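Local coordinates for protein chloramphenicol acetyltransferase (Bacteroides thetaiotaomicron, PDB 2I9D) that probably transfers an acetyl group from acetyl-coenzyme A to a hydroxyl of the antibiotic chloramphenicol, at residues A[60-71]-A[81-89]; A[168-178]-A[189-197]. All coordinates share one frame; numbering follows the deposited sequence.

Interaction 1 (A[60-71]-A[81-89]); sequences VLRAANEIPEFR and VLYDTIDML
The carboxamide of Asn65, in the last turn of helix 52-66, engages the backbone of Ile86 with both its ends: OD1 accepts from Ile86 N at 2.9 Å, and ND2 donates to Ile86 O, 2.9 Å away in the amide plane, through an almost straight bond (171°). ND2 also donates to Leu61 O, one turn back, so that this carbonyl takes Asn65 N and Asn65 ND2 from opposite faces of its plane. Three bonds therefore fix the rotation of the amide.

A second polar group centres on Arg71, beyond the 3-10 turn 68-70. Its backbone O accepts from Tyr83 N at 3.1 Å. Its side chain bends at chi3 (-103°), which brings the guanidinium back to the helix end: NE meets Asn65 O at 2.9 Å on a lone pair, while NH1 donates to Tyr83 O at 3.3 Å, the acceptor lying somewhat out of the guanidinium plane. Asp84 O lies over one face of the group. A leucine in place of Arg71 would probably leave Asn65 O and Tyr83 O without these donors and weaken the tie between them, though the backbone bond would stay.

Apolar contacts fill in between. Arg71 CG presses on Ile86 CG1 at 3.3 Å, and Leu82 CD1 lies against Arg71 CB. Leu61 CD1 rests on Ile86 O and on the Asp87-Met88 peptide beside it, while its CD2 touches Met88 CB at 3.8 Å as the two side chains slide past each other in opposite directions. The selenomethionine Met88 folds back to bring CE within 4.0 Å of Val60 CG1. Ile147 of strand 146-151 touches Val60, Ile86 and Met88.

Helix 52-66 thus packs on the mixed sheet as in the alpha/beta fold of CoA-dependent acyltransferases, with Asn65 bonding to Ile86 much as a neighbouring strand would.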
loop_
_atom_site.group_PDB
_atom_site.type_symbol
_atom_site.label_atom_id
_atom_site.label_comp_id
_atom_site.label_asym_id
_atom_site.label_seq_id
_atom_site.Cartn_x
_atom_site.Cartn_y
_atom_site.Cartn_z
ATOM N N VAL A 60 -12.753 -14.346 -6.564
ATOM C CA VAL A 60 -11.494 -13.757 -6.991
ATOM C C VAL A 60 -10.885 -14.580 -8.139
ATOM O O VAL A 60 -10.419 -14.013 -9.142
ATOM C CB VAL A 60 -10.503 -13.620 -5.783
ATOM C CG1 VAL A 60 -9.040 -13.438 -6.260
ATOM C CG2 VAL A 60 -10.919 -12.491 -4.869
ATOM N N LEU A 61 -10.887 -15.907 -7.983
ATOM C CA LEU A 61 -10.266 -16.809 -8.974
ATOM C C LEU A 61 -11.004 -16.739 -10.327
ATOM O O LEU A 61 -10.365 -16.718 -11.404
ATOM C CB LEU A 61 -10.206 -18.256 -8.461
ATOM C CG LEU A 61 -9.419 -19.277 -9.296
ATOM C CD1 LEU A 61 -7.960 -18.861 -9.469
ATOM C CD2 LEU A 61 -9.501 -20.634 -8.673
ATOM N N ARG A 62 -12.334 -16.680 -10.247
ATOM C CA ARG A 62 -13.191 -16.557 -11.414
ATOM C C ARG A 62 -12.969 -15.248 -12.160
ATOM O O ARG A 62 -12.874 -15.258 -13.380
ATOM C CB ARG A 62 -14.666 -16.723 -11.039
ATOM C CG ARG A 62 -15.631 -16.621 -12.251
ATOM C CD ARG A 62 -16.962 -17.323 -11.995
ATOM N NE ARG A 62 -17.966 -16.986 -13.003
ATOM C CZ ARG A 62 -19.222 -17.438 -12.993
ATOM N NH1 ARG A 62 -19.631 -18.262 -12.021
ATOM N NH2 ARG A 62 -20.072 -17.063 -13.952
ATOM N N ALA A 63 -12.876 -14.130 -11.440
ATOM C CA ALA A 63 -12.576 -12.831 -12.072
ATOM C C ALA A 63 -11.235 -12.803 -12.824
ATOM O O ALA A 63 -11.116 -12.182 -13.885
ATOM C CB ALA A 63 -12.653 -11.702 -11.043
ATOM N N ALA A 64 -10.233 -13.495 -12.280
ATOM C CA ALA A 64 -8.885 -13.535 -12.869
ATOM C C ALA A 64 -8.893 -14.367 -14.153
ATOM O O ALA A 64 -8.188 -14.069 -15.130
ATOM C CB ALA A 64 -7.890 -14.104 -11.869
ATOM N N ASN A 65 -9.688 -15.427 -14.132
ATOM C CA ASN A 65 -9.881 -16.240 -15.313
ATOM C C ASN A 65 -10.675 -15.501 -16.380
ATOM O O ASN A 65 -10.314 -15.574 -17.568
ATOM C CB ASN A 65 -10.529 -17.559 -14.930
ATOM C CG ASN A 65 -9.506 -18.570 -14.464
ATOM O OD1 ASN A 65 -8.821 -19.175 -15.279
ATOM N ND2 ASN A 65 -9.382 -18.743 -13.150
ATOM N N GLU A 66 -11.692 -14.736 -15.954
ATOM C CA GLU A 66 -12.618 -14.088 -16.903
ATOM C C GLU A 66 -12.130 -12.808 -17.549
ATOM O O GLU A 66 -12.660 -12.423 -18.583
ATOM C CB GLU A 66 -14.028 -13.917 -16.321
ATOM C CG GLU A 66 -14.764 -15.240 -16.195
ATOM C CD GLU A 66 -16.212 -15.103 -15.713
ATOM O OE1 GLU A 66 -16.691 -13.963 -15.518
ATOM O OE2 GLU A 66 -16.875 -16.148 -15.534
ATOM N N ILE A 67 -11.103 -12.183 -16.968
ATOM C CA ILE A 67 -10.494 -10.976 -17.527
ATOM C C ILE A 67 -9.100 -11.350 -18.025
ATOM O O ILE A 67 -8.197 -11.569 -17.215
ATOM C CB ILE A 67 -10.450 -9.807 -16.482
ATOM C CG1 ILE A 67 -11.857 -9.513 -15.960
ATOM C CG2 ILE A 67 -9.871 -8.536 -17.079
ATOM C CD1 ILE A 67 -11.893 -8.784 -14.626
ATOM N N PRO A 68 -8.910 -11.433 -19.358
ATOM C CA PRO A 68 -7.712 -12.103 -19.876
ATOM C C PRO A 68 -6.395 -11.412 -19.540
ATOM O O PRO A 68 -5.348 -12.044 -19.594
ATOM C CB PRO A 68 -7.943 -12.139 -21.408
ATOM C CG PRO A 68 -8.893 -11.063 -21.687
ATOM C CD PRO A 68 -9.759 -10.902 -20.450
ATOM N N GLU A 69 -6.434 -10.126 -19.211
ATOM C CA GLU A 69 -5.225 -9.398 -18.836
ATOM C C GLU A 69 -4.584 -9.974 -17.566
ATOM O O GLU A 69 -3.391 -9.808 -17.349
ATOM C CB GLU A 69 -5.536 -7.904 -18.656
ATOM C CG GLU A 69 -5.665 -7.120 -19.980
ATOM C CD GLU A 69 -7.000 -7.362 -20.685
ATOM O OE1 GLU A 69 -7.910 -7.965 -20.102
ATOM O OE2 GLU A 69 -7.143 -6.941 -21.836
ATOM N N PHE A 70 -5.393 -10.652 -16.753
ATOM C CA PHE A 70 -4.958 -11.252 -15.490
ATOM C C PHE A 70 -4.367 -12.654 -15.666
ATOM O O PHE A 70 -4.002 -13.302 -14.694
ATOM C CB PHE A 70 -6.122 -11.240 -14.465
ATOM C CG PHE A 70 -6.461 -9.845 -13.957
ATOM C CD1 PHE A 70 -5.956 -9.393 -12.732
ATOM C CD2 PHE A 70 -7.257 -8.980 -14.723
ATOM C CE1 PHE A 70 -6.238 -8.104 -12.266
ATOM C CE2 PHE A 70 -7.550 -7.688 -14.280
ATOM C CZ PHE A 70 -7.038 -7.241 -13.045
ATOM N N ARG A 71 -4.270 -13.108 -16.916
ATOM C CA ARG A 71 -3.744 -14.427 -17.257
ATOM C C ARG A 71 -2.361 -14.334 -17.891
ATOM O O ARG A 71 -1.754 -15.366 -18.202
ATOM C CB ARG A 71 -4.719 -15.149 -18.198
ATOM C CG ARG A 71 -5.993 -15.660 -17.470
ATOM C CD ARG A 71 -6.684 -16.799 -18.214
ATOM N NE ARG A 71 -7.855 -16.308 -18.916
ATOM C CZ ARG A 71 -7.906 -16.029 -20.211
ATOM N NH1 ARG A 71 -6.859 -16.232 -20.986
ATOM N NH2 ARG A 71 -9.023 -15.548 -20.725
ATOM N N VAL A 81 3.667 -14.775 -21.890
ATOM C CA VAL A 81 2.747 -15.859 -22.173
ATOM C C VAL A 81 1.351 -15.555 -21.638
ATOM O O VAL A 81 1.182 -14.766 -20.715
ATOM C CB VAL A 81 3.244 -17.197 -21.565
ATOM C CG1 VAL A 81 4.573 -17.607 -22.189
ATOM C CG2 VAL A 81 3.380 -17.083 -20.053
ATOM N N LEU A 82 0.353 -16.202 -22.216
ATOM C CA LEU A 82 -1.011 -16.085 -21.748
ATOM C C LEU A 82 -1.478 -17.501 -21.428
ATOM O O LEU A 82 -1.504 -18.327 -22.315
ATOM C CB LEU A 82 -1.888 -15.412 -22.829
ATOM C CG LEU A 82 -3.422 -15.513 -22.711
ATOM C CD1 LEU A 82 -3.954 -14.736 -21.517
ATOM C CD2 LEU A 82 -4.158 -15.070 -23.997
ATOM N N TYR A 83 -1.814 -17.781 -20.170
ATOM C CA TYR A 83 -2.313 -19.104 -19.747
ATOM C C TYR A 83 -3.806 -19.282 -20.066
ATOM O O TYR A 83 -4.580 -18.345 -19.918
ATOM C CB TYR A 83 -2.049 -19.346 -18.242
ATOM C CG TYR A 83 -0.604 -19.683 -17.909
ATOM C CD1 TYR A 83 -0.176 -21.014 -17.764
ATOM C CD2 TYR A 83 0.343 -18.678 -17.769
ATOM C CE1 TYR A 83 1.194 -21.312 -17.458
ATOM C CE2 TYR A 83 1.681 -18.962 -17.483
ATOM C CZ TYR A 83 2.107 -20.268 -17.331
ATOM O OH TYR A 83 3.450 -20.500 -17.057
ATOM N N ASP A 84 -4.215 -20.476 -20.497
ATOM C CA ASP A 84 -5.626 -20.747 -20.771
ATOM C C ASP A 84 -6.393 -20.568 -19.477
ATOM O O ASP A 84 -7.465 -19.982 -19.463
ATOM C CB ASP A 84 -5.861 -22.202 -21.230
ATOM C CG ASP A 84 -5.320 -22.511 -22.656
ATOM O OD1 ASP A 84 -4.593 -21.683 -23.270
ATOM O OD2 ASP A 84 -5.641 -23.632 -23.151
ATOM N N THR A 85 -5.837 -21.109 -18.397
ATOM C CA THR A 85 -6.538 -21.218 -17.124
ATOM C C THR A 85 -5.590 -20.849 -15.960
ATOM O O THR A 85 -4.381 -21.144 -15.997
ATOM C CB THR A 85 -7.143 -22.648 -16.959
ATOM O OG1 THR A 85 -8.199 -22.805 -17.908
ATOM C CG2 THR A 85 -7.712 -22.890 -15.586
ATOM N N ILE A 86 -6.174 -20.212 -14.947
ATOM C CA ILE A 86 -5.477 -19.751 -13.757
ATOM C C ILE A 86 -6.039 -20.487 -12.547
ATOM O O ILE A 86 -7.256 -20.517 -12.334
ATOM C CB ILE A 86 -5.636 -18.202 -13.593
ATOM C CG1 ILE A 86 -5.066 -17.471 -14.812
ATOM C CG2 ILE A 86 -4.992 -17.691 -12.286
ATOM C CD1 ILE A 86 -3.609 -17.815 -15.162
ATOM N N ASP A 87 -5.156 -21.113 -11.783
ATOM C CA ASP A 87 -5.549 -21.728 -10.528
ATOM C C ASP A 87 -5.106 -20.901 -9.318
ATOM O O ASP A 87 -4.449 -19.860 -9.460
ATOM C CB ASP A 87 -5.021 -23.152 -10.429
ATOM C CG ASP A 87 -5.598 -24.067 -11.503
ATOM O OD1 ASP A 87 -6.805 -23.963 -11.843
ATOM O OD2 ASP A 87 -4.836 -24.911 -11.998
HETATM N N MSE A 88 -5.509 -21.364 -8.139
HETATM C CA MSE A 88 -5.319 -20.622 -6.906
HETATM C C MSE A 88 -4.284 -21.291 -6.009
HETATM O O MSE A 88 -4.349 -22.496 -5.771
HETATM C CB MSE A 88 -6.655 -20.504 -6.138
HETATM C CG MSE A 88 -6.552 -19.874 -4.744
HETATM SE SE MSE A 88 -6.018 -17.940 -4.786
HETATM C CE MSE A 88 -7.714 -17.149 -5.471
ATOM N N LEU A 89 -3.328 -20.495 -5.530
ATOM C CA LEU A 89 -2.539 -20.855 -4.358
ATOM C C LEU A 89 -3.089 -20.071 -3.181
ATOM O O LEU A 89 -3.454 -18.911 -3.321
ATOM C CB LEU A 89 -1.057 -20.508 -4.529
ATOM C CG LEU A 89 -0.247 -21.234 -5.598
ATOM C CD1 LEU A 89 1.214 -20.910 -5.424
ATOM C CD2 LEU A 89 -0.445 -22.762 -5.586
#

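Interaction 2 (A[168-178]-A[189-197]); sequences SGNNYPLLNAG and MPIAMTIHH
Leu174 to Ala177 run antiparallel to Ile191 to Thr194, the short strand axes 4.5 Å apart at 170°, with Leu174-Thr194 and Asn176-Ala192 as hydrogen-bonded pairs and Leu175-Met193 and Ala177-Ile191 as non-hydrogen-bonded ones. Asn176 and Ala192 exchange two good bonds, and Gly178 N extends the ladder to Pro190 O at 3.0 Å. At the other end Thr194 N donates to Leu174 O at 2.9 Å, while the return bond from Leu174 N to Thr194 O is weak. There a water joins in, donating to Thr194 O and Tyr172 O and accepting from Asn170 ND2, which also hydrogen-bonds to Thr163 O.

On one face Leu175 and the selenomethionine Met193 lie side by side, pointing the same way, with Leu175 CG 3.7 Å from Met193 CB. Met193 CG sits between the backbone N and carbonyl carbon (chi1 66°), which stands its chain up along Leu175, CE beside CD2. On the same face Ala177 CB meets Met189 CE at 3.6 Å. On the opposite face Asn176 CB lies beside Ala192 CB at 4.0 Å. Gly178 packs its bare backbone on the Pro190 ring, where a side chain would collide with CG. Beyond the ladder, Ser168 O lies at the edge of the His196 ring, 3.0 Å from CD2; ND1 of this ring is hydrogen-bonded to Gly198 N.

Backbone bonds thus zip the hairpin arms together, and water takes over where they part, just ahead of His197, the predicted proton acceptor.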
loop_
_atom_site.group_PDB
_atom_site.type_symbol
_atom_site.label_atom_id
_atom_site.label_comp_id
_atom_site.label_asym_id
_atom_site.label_seq_id
_atom_site.Cartn_x
_atom_site.Cartn_y
_atom_site.Cartn_z
ATOM N N SER A 168 11.962 -8.014 -12.780
ATOM C CA SER A 168 10.832 -8.138 -13.713
ATOM C C SER A 168 9.494 -8.293 -12.988
ATOM O O SER A 168 8.433 -8.321 -13.632
ATOM C CB SER A 168 11.051 -9.334 -14.663
ATOM O OG SER A 168 11.126 -10.564 -13.960
ATOM N N GLY A 169 9.549 -8.411 -11.661
ATOM C CA GLY A 169 8.353 -8.516 -10.823
ATOM C C GLY A 169 8.098 -9.924 -10.294
ATOM O O GLY A 169 8.786 -10.871 -10.682
ATOM N N ASN A 170 7.096 -10.089 -9.445
ATOM C CA ASN A 170 6.707 -11.431 -8.995
ATOM C C ASN A 170 6.289 -12.331 -10.151
ATOM O O ASN A 170 5.788 -11.840 -11.159
ATOM C CB ASN A 170 5.554 -11.341 -7.990
ATOM C CG ASN A 170 5.910 -10.525 -6.777
ATOM O OD1 ASN A 170 7.037 -10.554 -6.330
ATOM N ND2 ASN A 170 4.942 -9.813 -6.225
ATOM N N ASN A 171 6.449 -13.645 -9.984
ATOM C CA ASN A 171 6.018 -14.612 -11.013
ATOM C C ASN A 171 4.518 -14.569 -11.321
ATOM O O ASN A 171 4.125 -14.761 -12.472
ATOM C CB ASN A 171 6.449 -16.031 -10.644
ATOM C CG ASN A 171 7.941 -16.151 -10.520
ATOM O OD1 ASN A 171 8.681 -15.559 -11.305
ATOM N ND2 ASN A 171 8.402 -16.883 -9.508
ATOM N N TYR A 172 3.697 -14.302 -10.303
ATOM C CA TYR A 172 2.236 -14.166 -10.463
ATOM C C TYR A 172 1.631 -13.122 -9.489
ATOM O O TYR A 172 2.292 -12.683 -8.559
ATOM C CB TYR A 172 1.525 -15.525 -10.334
ATOM C CG TYR A 172 2.153 -16.416 -9.299
ATOM C CD1 TYR A 172 1.835 -16.280 -7.932
ATOM C CD2 TYR A 172 3.098 -17.371 -9.668
ATOM C CE1 TYR A 172 2.429 -17.087 -6.975
ATOM C CE2 TYR A 172 3.707 -18.181 -8.716
ATOM C CZ TYR A 172 3.369 -18.045 -7.375
ATOM O OH TYR A 172 3.995 -18.853 -6.438
ATOM N N PRO A 173 0.395 -12.671 -9.756
ATOM C CA PRO A 173 -0.367 -11.786 -8.839
ATOM C C PRO A 173 -0.514 -12.339 -7.428
ATOM O O PRO A 173 -0.786 -13.515 -7.239
ATOM C CB PRO A 173 -1.734 -11.651 -9.524
ATOM C CG PRO A 173 -1.422 -11.838 -10.979
ATOM C CD PRO A 173 -0.333 -12.902 -11.015
ATOM N N LEU A 174 -0.312 -11.450 -6.460
ATOM C CA LEU A 174 -0.406 -11.719 -5.045
ATOM C C LEU A 174 -1.573 -10.880 -4.485
ATOM O O LEU A 174 -1.678 -9.694 -4.762
ATOM C CB LEU A 174 0.925 -11.324 -4.360
ATOM C CG LEU A 174 2.196 -12.154 -4.638
ATOM C CD1 LEU A 174 3.380 -11.750 -3.741
ATOM C CD2 LEU A 174 1.883 -13.676 -4.489
ATOM N N LEU A 175 -2.454 -11.518 -3.720
ATOM C CA LEU A 175 -3.657 -10.865 -3.199
ATOM C C LEU A 175 -3.777 -11.124 -1.707
ATOM O O LEU A 175 -3.191 -12.083 -1.177
ATOM C CB LEU A 175 -4.949 -11.350 -3.892
ATOM C CG LEU A 175 -5.162 -10.998 -5.370
ATOM C CD1 LEU A 175 -4.628 -12.104 -6.313
ATOM C CD2 LEU A 175 -6.623 -10.731 -5.632
ATOM N N ASN A 176 -4.529 -10.246 -1.055
ATOM C CA ASN A 176 -4.846 -10.316 0.346
ATOM C C ASN A 176 -6.301 -9.989 0.532
ATOM O O ASN A 176 -6.795 -9.004 -0.054
ATOM C CB ASN A 176 -4.057 -9.267 1.101
ATOM C CG ASN A 176 -2.571 -9.523 1.056
ATOM O OD1 ASN A 176 -2.042 -10.285 1.867
ATOM N ND2 ASN A 176 -1.884 -8.866 0.130
ATOM N N ALA A 177 -6.973 -10.781 1.363
ATOM C CA ALA A 177 -8.363 -10.549 1.718
ATOM C C ALA A 177 -8.366 -10.222 3.209
ATOM O O ALA A 177 -7.559 -10.770 3.971
ATOM C CB ALA A 177 -9.188 -11.774 1.423
ATOM N N GLY A 178 -9.231 -9.312 3.621
ATOM C CA GLY A 178 -9.311 -8.944 5.027
ATOM C C GLY A 178 -10.667 -9.214 5.605
ATOM O O GLY A 178 -11.507 -9.842 4.960
HETATM N N MSE A 189 -15.667 -6.093 2.564
HETATM C CA MSE A 189 -14.372 -6.638 2.961
HETATM C C MSE A 189 -13.326 -5.998 2.080
HETATM O O MSE A 189 -13.682 -5.597 0.973
HETATM C CB MSE A 189 -14.356 -8.150 2.794
HETATM C CG MSE A 189 -14.632 -8.628 1.392
HETATM SE SE MSE A 189 -14.634 -10.599 1.306
HETATM C CE MSE A 189 -12.684 -10.865 1.520
ATOM N N PRO A 190 -12.058 -5.855 2.569
ATOM C CA PRO A 190 -10.996 -5.318 1.706
ATOM C C PRO A 190 -10.220 -6.398 0.928
ATOM O O PRO A 190 -10.033 -7.521 1.406
ATOM C CB PRO A 190 -10.088 -4.557 2.693
ATOM C CG PRO A 190 -10.292 -5.270 4.033
ATOM C CD PRO A 190 -11.544 -6.125 3.930
ATOM N N ILE A 191 -9.819 -6.060 -0.291
ATOM C CA ILE A 191 -8.994 -6.935 -1.106
ATOM C C ILE A 191 -7.889 -6.104 -1.732
ATOM O O ILE A 191 -8.150 -5.124 -2.420
ATOM C CB ILE A 191 -9.814 -7.731 -2.159
ATOM C CG1 ILE A 191 -10.949 -8.548 -1.475
ATOM C CG2 ILE A 191 -8.885 -8.628 -3.024
ATOM C CD1 ILE A 191 -11.887 -9.263 -2.406
ATOM N N ALA A 192 -6.653 -6.495 -1.427
ATOM C CA ALA A 192 -5.446 -5.881 -1.924
ATOM C C ALA A 192 -4.869 -6.796 -3.011
ATOM O O ALA A 192 -5.103 -8.021 -3.003
ATOM C CB ALA A 192 -4.454 -5.712 -0.786
HETATM N N MSE A 193 -4.132 -6.207 -3.949
HETATM C CA MSE A 193 -3.437 -6.992 -4.942
HETATM C C MSE A 193 -2.229 -6.278 -5.535
HETATM O O MSE A 193 -2.172 -5.060 -5.580
HETATM C CB MSE A 193 -4.399 -7.473 -6.040
HETATM C CG MSE A 193 -4.989 -6.374 -6.900
HETATM SE SE MSE A 193 -6.392 -7.009 -8.174
HETATM C CE MSE A 193 -5.560 -8.725 -8.768
ATOM N N THR A 194 -1.266 -7.081 -5.982
ATOM C CA THR A 194 -0.051 -6.612 -6.617
ATOM C C THR A 194 0.071 -7.239 -8.009
ATOM O O THR A 194 0.081 -8.452 -8.159
ATOM C CB THR A 194 1.160 -6.902 -5.723
ATOM O OG1 THR A 194 1.000 -6.144 -4.537
ATOM C CG2 THR A 194 2.502 -6.507 -6.377
ATOM N N ILE A 195 0.099 -6.395 -9.029
ATOM C CA ILE A 195 0.106 -6.879 -10.399
ATOM C C ILE A 195 1.275 -6.248 -11.156
ATOM O O ILE A 195 1.922 -5.347 -10.633
ATOM C CB ILE A 195 -1.316 -6.711 -11.130
ATOM C CG1 ILE A 195 -1.903 -5.284 -10.998
ATOM C CG2 ILE A 195 -2.332 -7.758 -10.581
ATOM C CD1 ILE A 195 -1.078 -4.157 -11.630
ATOM N N HIS A 196 1.571 -6.753 -12.354
ATOM C CA HIS A 196 2.607 -6.152 -13.194
ATOM C C HIS A 196 1.914 -5.110 -14.071
ATOM O O HIS A 196 0.989 -5.447 -14.788
ATOM C CB HIS A 196 3.254 -7.234 -14.070
ATOM C CG HIS A 196 4.513 -6.800 -14.738
ATOM N ND1 HIS A 196 4.540 -5.841 -15.724
ATOM C CD2 HIS A 196 5.791 -7.226 -14.589
ATOM C CE1 HIS A 196 5.783 -5.660 -16.128
ATOM N NE2 HIS A 196 6.557 -6.508 -15.474
ATOM N N HIS A 197 2.347 -3.857 -14.011
ATOM C CA HIS A 197 1.691 -2.789 -14.768
ATOM C C HIS A 197 1.803 -2.970 -16.308
ATOM O O HIS A 197 1.016 -2.371 -17.071
ATOM C CB HIS A 197 2.261 -1.420 -14.359
ATOM C CG HIS A 197 1.319 -0.272 -14.571
ATOM N ND1 HIS A 197 0.343 -0.268 -15.549
ATOM C CD2 HIS A 197 1.229 0.930 -13.947
ATOM C CE1 HIS A 197 -0.318 0.875 -15.499
ATOM N NE2 HIS A 197 0.194 1.615 -14.532
HETATM O O HOH W 1 2.592 -9.990 -7.792
#

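Interactions 1 and 2 have centres 13 Å apart and reach the same mixed sheet, in which strand 146-151 separates strand 87-93 from strand 174-183. Helix 52-66 and the turn after it bridge them from one side: Val60 CG1 lies 3.7 Å from Leu175 CD2, and Phe70 CE1 lies 3.6 Å from Met193 CE. Through these contacts interaction 1 backs the hairpin that leads to His197, the predicted catalytic base, whose side chain is about 10 Å from that of Phe70. On the face of the sheet away from the helix, Leu89 CD1 packs on Tyr172 OH at 3.6 Å. His197 also packs on Thr163 of a second subunit, consistent with the interfacial active sites of trimeric chloramphenicol acetyltransferases.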